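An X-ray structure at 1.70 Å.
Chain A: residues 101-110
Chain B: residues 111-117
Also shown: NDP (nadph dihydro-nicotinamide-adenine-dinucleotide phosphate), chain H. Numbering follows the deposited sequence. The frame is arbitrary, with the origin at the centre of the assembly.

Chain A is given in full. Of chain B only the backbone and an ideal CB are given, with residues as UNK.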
ATOM      1  N   THR A 101       1.209   3.256 -13.517  1.00 18.48           N
ATOM      2  CA  THR A 101       1.662   2.387 -12.427  1.00 18.48           C
ATOM      3  C   THR A 101       1.980   3.205 -11.171  1.00 20.35           C
ATOM      4  O   THR A 101       1.710   2.768 -10.046  1.00 19.59           O
ATOM      5  CB  THR A 101       2.800   1.449 -12.873  1.00 22.25           C
ATOM      6  OG1 THR A 101       2.812   0.301 -12.030  1.00 20.88           O
ATOM      7  CG2 THR A 101       4.171   2.110 -12.882  1.00 23.43           C
ATOM      8  N   ARG A 102       2.491   4.408 -11.377  1.00 19.47           N
ATOM      9  CA  ARG A 102       2.812   5.326 -10.274  1.00 19.54           C
ATOM     10  C   ARG A 102       1.555   5.807  -9.551  1.00 18.84           C
ATOM     11  O   ARG A 102       1.509   5.839  -8.302  1.00 19.07           O
ATOM     12  CB  ARG A 102       3.651   6.481 -10.786  1.00 19.49           C
ATOM     13  CG  ARG A 102       5.084   6.136 -11.134  1.00 19.99           C
ATOM     14  CD  ARG A 102       5.733   7.232 -11.961  1.00 20.47           C
ATOM     15  NE  ARG A 102       7.152   6.955 -12.228  1.00 21.47           N
ATOM     16  CZ  ARG A 102       8.169   7.324 -11.439  1.00 21.24           C
ATOM     17  NH1 ARG A 102       7.954   8.056 -10.360  1.00 23.23           N
ATOM     18  NH2 ARG A 102       9.419   6.998 -11.774  1.00 22.30           N
ATOM     19  N   MET A 103       0.523   6.177 -10.317  1.00 18.00           N
ATOM     20  CA  MET A 103      -0.734   6.587  -9.689  1.00 19.50           C
ATOM     21  C   MET A 103      -1.307   5.450  -8.845  1.00 18.64           C
ATOM     22  O   MET A 103      -1.747   5.672  -7.708  1.00 19.14           O
ATOM     23  CB  MET A 103      -1.757   7.056 -10.710  1.00 18.15           C
ATOM     24  CG  MET A 103      -3.071   7.499 -10.096  1.00 17.32           C
ATOM     25  SD  MET A 103      -2.906   8.848  -8.906  1.00 20.05           S
ATOM     26  CE  MET A 103      -2.860  10.269 -10.002  1.00 20.19           C
ATOM     27  N   SER A 104      -1.298   4.233  -9.392  1.00 18.24           N
ATOM     28  CA  SER A 104      -1.849   3.115  -8.669  1.00 17.94           C
ATOM     29  C   SER A 104      -1.106   2.823  -7.386  1.00 19.59           C
ATOM     30  O   SER A 104      -1.727   2.447  -6.396  1.00 18.82           O
ATOM     31  CB  SER A 104      -1.940   1.892  -9.558  1.00 18.66           C
ATOM     32  OG  SER A 104      -2.952   2.128 -10.549  1.00 20.32           O
ATOM     33  N   GLU A 105       0.206   3.038  -7.380  1.00 18.28           N
ATOM     34  CA  GLU A 105       0.973   2.965  -6.133  1.00 17.44           C
ATOM     35  C   GLU A 105       0.432   3.929  -5.092  1.00 19.67           C
ATOM     36  O   GLU A 105       0.237   3.573  -3.937  1.00 18.37           O
ATOM     37  CB  GLU A 105       2.435   3.327  -6.343  1.00 18.39           C
ATOM     38  CG  GLU A 105       3.248   2.365  -7.194  1.00 18.87           C
ATOM     39  CD  GLU A 105       4.589   2.956  -7.625  1.00 20.53           C
ATOM     40  OE1 GLU A 105       4.924   4.073  -7.172  1.00 20.47           O
ATOM     41  OE2 GLU A 105       5.271   2.329  -8.465  1.00 20.65           O
ATOM     42  N   TRP A 106       0.231   5.175  -5.496  1.00 18.48           N
ATOM     43  CA  TRP A 106      -0.196   6.194  -4.545  1.00 18.48           C
ATOM     44  C   TRP A 106      -1.614   5.893  -4.028  1.00 17.25           C
ATOM     45  O   TRP A 106      -1.877   6.005  -2.827  1.00 17.20           O
ATOM     46  CB  TRP A 106      -0.119   7.592  -5.188  1.00 19.70           C
ATOM     47  CG  TRP A 106      -0.470   8.727  -4.240  1.00 17.33           C
ATOM     48  CD1 TRP A 106       0.395   9.480  -3.506  1.00 19.28           C
ATOM     49  CD2 TRP A 106      -1.786   9.237  -3.952  1.00 16.61           C
ATOM     50  NE1 TRP A 106      -0.299  10.437  -2.782  1.00 19.14           N
ATOM     51  CE2 TRP A 106      -1.638  10.297  -3.030  1.00 18.47           C
ATOM     52  CE3 TRP A 106      -3.065   8.915  -4.398  1.00 16.86           C
ATOM     53  CZ2 TRP A 106      -2.743  11.032  -2.538  1.00 19.43           C
ATOM     54  CZ3 TRP A 106      -4.158   9.639  -3.929  1.00 17.72           C
ATOM     55  CH2 TRP A 106      -3.978  10.697  -3.002  1.00 18.23           C
ATOM     56  N   VAL A 107      -2.516   5.503  -4.921  1.00 18.07           N
ATOM     57  CA  VAL A 107      -3.894   5.186  -4.530  1.00 18.26           C
ATOM     58  C   VAL A 107      -3.907   3.990  -3.568  1.00 19.83           C
ATOM     59  O   VAL A 107      -4.557   4.025  -2.534  1.00 18.18           O
ATOM     60  CB  VAL A 107      -4.800   4.930  -5.758  1.00 16.62           C
ATOM     61  CG1 VAL A 107      -6.183   4.448  -5.339  1.00 18.60           C
ATOM     62  CG2 VAL A 107      -4.927   6.200  -6.593  1.00 19.16           C
ATOM     63  N   MET A 108      -3.172   2.947  -3.916  1.00 16.90           N
ATOM     64  CA  MET A 108      -3.070   1.769  -3.047  1.00 16.62           C
ATOM     65  C   MET A 108      -2.519   2.169  -1.693  1.00 18.79           C
ATOM     66  O   MET A 108      -3.035   1.724  -0.656  1.00 18.14           O
ATOM     67  CB  MET A 108      -2.150   0.730  -3.689  1.00 18.48           C
ATOM     68  CG  MET A 108      -1.957  -0.555  -2.868  1.00 19.50           C
ATOM     69  SD  MET A 108      -3.489  -1.506  -2.656  1.00 21.17           S
ATOM     70  CE  MET A 108      -3.744  -2.004  -4.364  1.00 21.87           C
ATOM     71  N   MET A 109      -1.477   3.004  -1.678  1.00 17.17           N
ATOM     72  CA  MET A 109      -0.902   3.425  -0.392  1.00 18.05           C
ATOM     73  C   MET A 109      -1.941   4.130   0.472  1.00 17.83           C
ATOM     74  O   MET A 109      -2.040   3.855   1.671  1.00 17.52           O
ATOM     75  CB  MET A 109       0.310   4.314  -0.586  1.00 17.57           C
ATOM     76  CG  MET A 109       1.008   4.614   0.720  1.00 19.43           C
ATOM     77  SD  MET A 109       2.594   5.461   0.459  1.00 25.69           S
ATOM     78  CE  MET A 109       1.988   6.971  -0.127  1.00 21.74           C
ATOM     79  N   GLN A 110      -2.717   5.039  -0.124  1.00 17.97           N
ATOM     80  CA  GLN A 110      -3.704   5.761   0.687  1.00 16.35           C
ATOM     81  C   GLN A 110      -4.773   4.815   1.211  1.00 17.13           C
ATOM     82  O   GLN A 110      -5.188   4.907   2.367  1.00 18.37           O
ATOM     83  CB  GLN A 110      -4.412   6.855  -0.100  1.00 18.43           C
ATOM     84  CG  GLN A 110      -3.509   7.853  -0.789  1.00 20.05           C
ATOM     85  CD  GLN A 110      -2.341   8.299   0.042  1.00 21.14           C
ATOM     86  OE1 GLN A 110      -2.493   8.702   1.201  1.00 20.12           O
ATOM     87  NE2 GLN A 110      -1.146   8.233  -0.544  1.00 22.68           N
TER
ATOM     88  N   UNK B 111       6.034  -1.692   2.029  1.00 16.87           N
ATOM     89  CA  UNK B 111       6.840  -1.477   0.816  1.00 18.16           C
ATOM     90  C   UNK B 111       6.463  -0.137   0.142  1.00 19.01           C
ATOM     91  O   UNK B 111       7.338   0.557  -0.371  1.00 18.40           O
ATOM     92  CB  UNK B 111       6.643  -2.636  -0.163  1.00 18.16           C
ATOM     93  N   UNK B 112       5.177   0.219   0.125  1.00 17.22           N
ATOM     94  CA  UNK B 112       4.766   1.498  -0.434  1.00 17.29           C
ATOM     95  C   UNK B 112       5.189   2.689   0.410  1.00 19.32           C
ATOM     96  O   UNK B 112       5.667   3.710  -0.152  1.00 19.40           O
ATOM     97  CB  UNK B 112       3.247   1.517  -0.612  1.00 17.29           C
ATOM     98  N   UNK B 113       5.070   2.574   1.728  1.00 18.66           N
ATOM     99  CA  UNK B 113       5.501   3.659   2.633  1.00 18.59           C
ATOM    100  C   UNK B 113       6.974   3.977   2.417  1.00 19.36           C
ATOM    101  O   UNK B 113       7.363   5.145   2.356  1.00 19.48           O
ATOM    102  CB  UNK B 113       5.257   3.278   4.095  1.00 18.59           C
ATOM    103  N   UNK B 114       7.805   2.943   2.310  1.00 18.68           N
ATOM    104  CA  UNK B 114       9.234   3.160   2.061  1.00 18.81           C
ATOM    105  C   UNK B 114       9.522   3.637   0.632  1.00 20.21           C
ATOM    106  O   UNK B 114      10.257   4.608   0.436  1.00 20.75           O
ATOM    107  CB  UNK B 114      10.007   1.868   2.333  1.00 18.81           C
ATOM    108  N   UNK B 115       8.894   3.018  -0.362  1.00 17.06           N
ATOM    109  CA  UNK B 115       9.084   3.430  -1.757  1.00 16.85           C
ATOM    110  C   UNK B 115       8.721   4.883  -1.957  1.00 20.33           C
ATOM    111  O   UNK B 115       9.455   5.642  -2.591  1.00 19.36           O
ATOM    112  CB  UNK B 115       8.250   2.556  -2.695  1.00 16.85           C
ATOM    113  N   UNK B 116       7.561   5.248  -1.437  1.00 17.53           N
ATOM    114  CA  UNK B 116       6.991   6.570  -1.683  1.00 17.58           C
ATOM    115  C   UNK B 116       7.427   7.635  -0.654  1.00 20.05           C
ATOM    116  O   UNK B 116       6.881   8.723  -0.607  1.00 18.79           O
ATOM    117  CB  UNK B 116       5.465   6.464  -1.690  1.00 17.58           C
ATOM    118  N   UNK B 117       8.462   7.336   0.108  1.00 18.47           N
ATOM    119  CA  UNK B 117       9.172   8.329   0.934  1.00 18.87           C
ATOM    120  C   UNK B 117       8.200   9.023   1.877  1.00 20.47           C
ATOM    121  O   UNK B 117       8.245  10.234   2.104  1.00 20.29           O
ATOM    122  CB  UNK B 117       9.880   9.362   0.055  1.00 18.87           C
TER
HETATM  123  PA  NDP H 407      -8.935   9.844 -18.628  1.00 22.22           P
HETATM  124  O1A NDP H 407      -9.354  10.879 -19.661  1.00 23.33           O
HETATM  125  O2A NDP H 407      -8.424   8.536 -19.132  1.00 20.98           O
HETATM  126  O5B NDP H 407     -10.209   9.582 -17.724  1.00 22.21           O
HETATM  127  C5B NDP H 407     -11.067  10.598 -17.251  1.00 22.18           C
HETATM  128  C4B NDP H 407     -12.280   9.942 -16.651  1.00 20.95           C
HETATM  129  O4B NDP H 407     -13.048  10.971 -16.032  1.00 22.00           O
HETATM  130  C3B NDP H 407     -13.197   9.267 -17.670  1.00 26.81           C
HETATM  131  O3B NDP H 407     -13.727   8.094 -17.063  1.00 25.11           O
HETATM  132  C2B NDP H 407     -14.285  10.297 -17.885  1.00 21.31           C
HETATM  133  O2B NDP H 407     -15.540   9.772 -18.270  1.00 25.18           O
HETATM  134  C1B NDP H 407     -14.383  10.863 -16.492  1.00 22.35           C
HETATM  135  N9A NDP H 407     -15.057  12.172 -16.526  1.00 22.60           N
HETATM  136  C8A NDP H 407     -14.650  13.343 -17.055  1.00 23.91           C
HETATM  137  N7A NDP H 407     -15.514  14.321 -16.901  1.00 24.20           N
HETATM  138  C5A NDP H 407     -16.551  13.740 -16.227  1.00 21.99           C
HETATM  139  C6A NDP H 407     -17.795  14.225 -15.776  1.00 27.11           C
HETATM  140  N6A NDP H 407     -18.181  15.511 -15.942  1.00 25.74           N
HETATM  141  N1A NDP H 407     -18.627  13.365 -15.125  1.00 26.72           N
HETATM  142  C2A NDP H 407     -18.241  12.091 -14.960  1.00 29.50           C
HETATM  143  N3A NDP H 407     -17.097  11.521 -15.353  1.00 22.91           N
HETATM  144  C4A NDP H 407     -16.283  12.411 -15.977  1.00 21.86           C
HETATM  145  O3  NDP H 407      -7.884  10.629 -17.685  1.00 20.43           O
HETATM  146  PN  NDP H 407      -6.745   9.858 -16.822  1.00 21.03           P
HETATM  147  O1N NDP H 407      -7.347   8.713 -16.079  1.00 21.42           O
HETATM  148  O2N NDP H 407      -5.537   9.621 -17.657  1.00 19.75           O
HETATM  149  O5D NDP H 407      -6.353  11.062 -15.859  1.00 20.48           O
HETATM  150  C5D NDP H 407      -7.320  11.572 -14.962  1.00 19.33           C
HETATM  151  C4D NDP H 407      -6.822  12.851 -14.306  1.00 20.88           C
HETATM  152  O4D NDP H 407      -5.858  12.552 -13.294  1.00 20.78           O
HETATM  153  C3D NDP H 407      -6.077  13.834 -15.199  1.00 21.22           C
HETATM  154  O3D NDP H 407      -7.001  14.618 -15.980  1.00 21.88           O
HETATM  155  C2D NDP H 407      -5.266  14.692 -14.249  1.00 19.17           C
HETATM  156  O2D NDP H 407      -6.015  15.853 -13.851  1.00 21.64           O
HETATM  157  C1D NDP H 407      -5.125  13.738 -13.034  1.00 19.03           C
HETATM  158  N1N NDP H 407      -3.732  13.384 -12.749  1.00 18.19           N
HETATM  159  C2N NDP H 407      -3.134  13.749 -11.549  1.00 19.14           C
HETATM  160  C3N NDP H 407      -1.847  13.414 -11.255  1.00 19.34           C
HETATM  161  C7N NDP H 407      -1.222  13.657  -9.913  1.00 19.89           C
HETATM  162  O7N NDP H 407       0.019  13.574  -9.826  1.00 21.15           O
HETATM  163  N7N NDP H 407      -1.975  13.967  -8.880  1.00 18.97           N
HETATM  164  C4N NDP H 407      -1.037  12.692 -12.268  1.00 21.07           C
HETATM  165  C5N NDP H 407      -1.749  12.360 -13.527  1.00 19.76           C
HETATM  166  C6N NDP H 407      -3.017  12.672 -13.723  1.00 19.04           C
HETATM  167  P2B NDP H 407     -15.789   9.217 -19.762  1.00 37.25           P
HETATM  168  O1X NDP H 407     -15.021   7.920 -19.799  1.00 63.70           O
HETATM  169  O2X NDP H 407     -17.294   9.022 -19.770  1.00 36.38           O
HETATM  170  O3X NDP H 407     -15.290  10.252 -20.700  1.00 31.15           O

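Two helices meet here at a steep angle, their N-to-C directions 122° apart and their axes 9.8 Å apart at closest approach. Four of the seven positions of chain B make contact with chain A.

Position 111 lies out of reach, with nothing of chain A within 5.5 Å of its ideal CB. The visible atoms ask only for a residue that tolerates a helix. It is Cys B111, and it makes no contact.

Position 112 points toward chain A, where the backbones come close: the CA of position 112 lies 6.0 Å from Met A109 CA. Its ideal CB is 4.0 Å from Met A109 CG and 4.9 Å from Glu A105 O. That carbonyl is already taken by the amide of Met A109, so the site is mainly greasy; leucine, isoleucine or methionine would suit it. The deposited residue is Leu B112 (chi1 m, chi2 t). Its CD1 packs 3.5 Å from Met A108 CG, and its CB lies 4.1 Å from Met A109 CB.

Position 113 is set sideways, its ideal CB 5.0 Å from Met A109 SD. A medium or long apolar chain could turn back to the sulfur. Leu B113 does so loosely, with CD2 4.4 Å from Met A109 SD.

Position 114 points away, and chain A sets no rule for it. His B114 has its ring nitrogens hydrogen-bonded elsewhere in the structure.

Position 115 points toward chain A but starts far back, so contact needs some length. The carboxylate of Glu A105 would favour a donor, though an aliphatic chain could lie beside it. Leu B115 takes the second course, with CD2 3.6 Å from Glu A105 OE1.

Position 116 is the richest. Its phi/psi of -90/15 leaves the helix, yet its CB still points toward chain A, 3.7 Å from Met A109 SD in the ideal placement. On a different side from the sulfur, back toward the start of the chain A stretch, lie the Glu A105 carboxylate and the carbonyl of Arg A102, so a long, positively charged donor fits: lysine could serve, while arginine has more N-H groups to share. Arg B116 folds through three m rotamers, its CB against the methionine sulfur. Arg B116 NH1 donates to Glu A105 OE1 at 2.9 Å, in a salt bridge, and to Arg A102 O, also at 2.9 Å. Both acceptors lie at the guanidinium edge, while Trp A106 CA sits over one face.

Position 117 has phi/psi of 56/43, a left-handed conformation that glycine or asparagine adopts readily, and it precedes a helix as its N-cap. Gln B117 accepts this backbone and stays clear of chain A.

Chain B, residues 111-117: CLLHLRQ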
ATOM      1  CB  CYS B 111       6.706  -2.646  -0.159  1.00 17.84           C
ATOM      2  SG  CYS B 111       7.499  -4.156   0.502  1.00 19.81           S
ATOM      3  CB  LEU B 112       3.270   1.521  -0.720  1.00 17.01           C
ATOM      4  CG  LEU B 112       2.800   0.579  -1.823  1.00 18.78           C
ATOM      5  CD1 LEU B 112       1.275   0.519  -1.872  1.00 20.26           C
ATOM      6  CD2 LEU B 112       3.381   0.927  -3.186  1.00 22.00           C
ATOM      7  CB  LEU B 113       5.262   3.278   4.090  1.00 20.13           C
ATOM      8  CG  LEU B 113       3.825   3.332   4.640  1.00 21.53           C
ATOM      9  CD1 LEU B 113       3.822   2.683   6.018  1.00 21.65           C
ATOM     10  CD2 LEU B 113       3.397   4.775   4.738  1.00 31.99           C
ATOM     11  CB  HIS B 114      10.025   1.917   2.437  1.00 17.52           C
ATOM     12  CG  HIS B 114      10.038   1.676   3.909  1.00 17.68           C
ATOM     13  ND1 HIS B 114      10.761   2.441   4.803  1.00 20.37           N
ATOM     14  CD2 HIS B 114       9.408   0.743   4.648  1.00 19.70           C
ATOM     15  CE1 HIS B 114      10.572   1.986   6.026  1.00 22.66           C
ATOM     16  NE2 HIS B 114       9.755   0.954   5.960  1.00 19.31           N
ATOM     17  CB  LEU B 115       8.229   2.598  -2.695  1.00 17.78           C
ATOM     18  CG  LEU B 115       8.189   3.018  -4.184  1.00 20.35           C
ATOM     19  CD1 LEU B 115       9.557   2.782  -4.824  1.00 21.54           C
ATOM     20  CD2 LEU B 115       7.061   2.299  -4.909  1.00 20.83           C
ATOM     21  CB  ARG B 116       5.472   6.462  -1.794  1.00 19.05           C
ATOM     22  CG  ARG B 116       4.968   5.577  -2.938  1.00 18.67           C
ATOM     23  CD  ARG B 116       5.453   5.971  -4.339  1.00 20.52           C
ATOM     24  NE  ARG B 116       4.890   7.269  -4.662  1.00 19.45           N
ATOM     25  CZ  ARG B 116       4.000   7.524  -5.621  1.00 20.23           C
ATOM     26  NH1 ARG B 116       3.624   6.604  -6.490  1.00 19.18           N
ATOM     27  NH2 ARG B 116       3.509   8.749  -5.710  1.00 20.03           N
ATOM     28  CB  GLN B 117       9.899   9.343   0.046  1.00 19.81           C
ATOM     29  CG  GLN B 117      10.817   8.663  -0.939  1.00 19.78           C
ATOM     30  CD  GLN B 117      11.551   9.631  -1.821  1.00 23.43           C
ATOM     31  OE1 GLN B 117      12.611  10.146  -1.453  1.00 22.90           O
ATOM     32  NE2 GLN B 117      10.999   9.885  -2.996  1.00 20.46           N
TER
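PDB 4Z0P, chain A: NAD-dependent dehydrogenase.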